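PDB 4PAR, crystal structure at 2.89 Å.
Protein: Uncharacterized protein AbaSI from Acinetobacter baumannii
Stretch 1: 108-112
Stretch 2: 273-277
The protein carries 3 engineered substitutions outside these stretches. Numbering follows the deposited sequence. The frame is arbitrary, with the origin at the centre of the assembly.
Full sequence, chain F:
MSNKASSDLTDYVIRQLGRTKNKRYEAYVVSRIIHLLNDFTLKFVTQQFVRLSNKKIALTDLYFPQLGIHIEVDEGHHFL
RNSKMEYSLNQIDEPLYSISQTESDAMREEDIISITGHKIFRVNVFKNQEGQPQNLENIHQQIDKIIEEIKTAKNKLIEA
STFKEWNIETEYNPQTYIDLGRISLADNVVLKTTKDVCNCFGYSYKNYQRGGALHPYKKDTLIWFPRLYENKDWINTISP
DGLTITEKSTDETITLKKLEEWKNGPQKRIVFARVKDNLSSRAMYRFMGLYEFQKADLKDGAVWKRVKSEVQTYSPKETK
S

Stretch 1 108-112: REEDI
Stretch 2 273-277: ARVKD

Residues 108-112 and 273-277 belong to one chain but lie far apart in sequence. The touching residues are at least 164 positions apart. Residues 273-276 form the end of a strand that begins earlier in the chain, and Asp277 follows as loop or turn. Glu110 and Asp111 are loop.

The nearest CA pairs run in reverse order, but the chains cross obliquely and form no regular antiparallel pair. Glu110 CA lies 5.1 Å from Lys276 CA, and Asp111 CA lies 4.8 Å from Val275 CA.

Strand torsions (phi/psi) are -83/139 at Ala273, -79/118 at Arg274, -135/143 at Val275 and -67/140 at Lys276. Asp277, beyond the strand, remains extended at -68/135. In the first stretch, Arg108 (-46/-40) and Glu109 (-65/-18) are compact. The chain then extends through Glu110 (-67/164), Asp111 (-88/106) and Ile112 (-118/123).

One backbone hydrogen bond joins the stretches. Lys276 N donates to Glu109 O at 3.1 Å, with an N-H...O angle of 172°. The bond is nearly straight, so the amide points directly at the carbonyl. Glu109 O also lies 3.8 Å from Val275 CA. The Glu109 side chain (chi1 m, chi2 t) comes no closer than 5.0 Å, from Glu109 CB to Lys276 CB.

Lys276 makes the second bond with its side chain. Its CA-to-CB bond points sideways, and all four chi angles are t, with chi3 at 155°. The extended chain carries the ammonium to the Glu110 carboxylate. Lys276 NZ donates to Glu110 OE2 at 2.7 Å, and the opposite charges make this a salt bridge. Glu110 CB points away from the strand, but chi1 and chi2 are both m, and the end of the side chain comes nearer. Lys276 thus bonds to two successive residues, through its amide and its ammonium.

Val275 (chi1 m) is buried, and its CB points toward the first stretch. Its CG2 methyl lies 3.5 Å from Asp111 OD1, and its CG1 methyl lies 4.1 Å from Glu110 O. These are packing contacts, since a methyl offers no polar hydrogen. Asp111 OD1 is satisfied by a hydrogen bond elsewhere in the structure. Asp111 has chi1 t and chi2 45°, with CB sideways. That CB rests 3.6 Å from Lys276 O, another nonbonded contact.

The pairing buries 294 Å², both sides summed, and Lys276 has the largest covered area. Arg108, Ile112, Ala273 and Asp277 make no cross-stretch contact within 4.5 Å. Arg274, with all chi angles near t, contributes only a distant approach of Arg274 O to Glu109 O, 4.4 Å.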

# COMPACT_ATOMS: atom_id res chain seq x y z
N ARG F 108 -10.76 2.73 14.27
CA ARG F 108 -11.23 3.94 14.96
C ARG F 108 -11.44 5.15 14.04
O ARG F 108 -12.41 5.89 14.20
CB ARG F 108 -10.23 4.35 16.05
CG ARG F 108 -9.92 3.28 17.07
CD ARG F 108 -9.01 3.83 18.15
NE ARG F 108 -7.82 4.47 17.60
CZ ARG F 108 -6.63 3.89 17.50
NH1 ARG F 108 -6.47 2.64 17.93
NH2 ARG F 108 -5.60 4.54 16.98
N GLU F 109 -10.53 5.33 13.09
CA GLU F 109 -10.57 6.50 12.21
C GLU F 109 -11.80 6.52 11.30
O GLU F 109 -12.16 7.57 10.77
CB GLU F 109 -9.30 6.55 11.35
CG GLU F 109 -8.00 6.56 12.14
CD GLU F 109 -6.77 6.76 11.27
OE1 GLU F 109 -6.90 6.73 10.03
OE2 GLU F 109 -5.66 6.95 11.82
N GLU F 110 -12.45 5.37 11.15
CA GLU F 110 -13.58 5.23 10.25
C GLU F 110 -14.79 6.02 10.71
O GLU F 110 -14.85 6.45 11.86
CB GLU F 110 -13.97 3.75 10.09
CG GLU F 110 -12.90 2.89 9.43
CD GLU F 110 -12.60 3.30 8.00
OE1 GLU F 110 -13.45 3.99 7.38
OE2 GLU F 110 -11.51 2.95 7.50
N ASP F 111 -15.75 6.22 9.82
CA ASP F 111 -16.91 7.03 10.14
C ASP F 111 -17.95 6.13 10.77
O ASP F 111 -18.65 5.38 10.09
CB ASP F 111 -17.48 7.70 8.88
CG ASP F 111 -18.76 8.47 9.15
OD1 ASP F 111 -18.80 9.21 10.16
OD2 ASP F 111 -19.71 8.34 8.36
N ILE F 112 -18.09 6.28 12.08
CA ILE F 112 -18.89 5.37 12.87
C ILE F 112 -20.03 6.16 13.47
O ILE F 112 -19.81 7.15 14.17
CB ILE F 112 -18.05 4.70 13.95
CG1 ILE F 112 -16.79 4.10 13.32
CG2 ILE F 112 -18.86 3.65 14.68
CD1 ILE F 112 -15.88 3.37 14.28
N ALA F 273 -16.83 15.85 13.93
CA ALA F 273 -15.82 14.82 14.15
C ALA F 273 -15.07 14.51 12.87
O ALA F 273 -15.67 14.42 11.80
CB ALA F 273 -16.46 13.57 14.71
N ARG F 274 -13.76 14.33 12.98
CA ARG F 274 -12.96 13.97 11.82
C ARG F 274 -13.11 12.49 11.53
O ARG F 274 -12.75 11.64 12.35
CB ARG F 274 -11.49 14.32 12.03
CG ARG F 274 -10.56 13.74 10.98
CD ARG F 274 -9.13 14.19 11.20
NE ARG F 274 -8.19 13.55 10.29
CZ ARG F 274 -6.94 13.96 10.10
NH1 ARG F 274 -6.49 15.02 10.76
NH2 ARG F 274 -6.14 13.32 9.26
N VAL F 275 -13.63 12.19 10.35
CA VAL F 275 -13.88 10.81 9.97
C VAL F 275 -13.42 10.57 8.54
O VAL F 275 -13.54 11.44 7.69
CB VAL F 275 -15.38 10.44 10.09
CG1 VAL F 275 -15.82 10.47 11.54
CG2 VAL F 275 -16.24 11.38 9.25
N LYS F 276 -12.87 9.39 8.30
CA LYS F 276 -12.48 8.98 6.97
C LYS F 276 -13.73 8.81 6.09
O LYS F 276 -14.75 8.32 6.56
CB LYS F 276 -11.66 7.69 7.04
CG LYS F 276 -11.47 6.97 5.72
CD LYS F 276 -10.71 5.67 5.91
CE LYS F 276 -11.03 4.67 4.81
NZ LYS F 276 -10.38 3.35 5.04
N ASP F 277 -13.66 9.25 4.84
CA ASP F 277 -14.79 9.10 3.92
C ASP F 277 -15.01 7.62 3.60
O ASP F 277 -14.06 6.89 3.33
CB ASP F 277 -14.55 9.90 2.64
CG ASP F 277 -15.76 9.93 1.72
OD1 ASP F 277 -16.88 9.67 2.21
OD2 ASP F 277 -15.59 10.23 0.52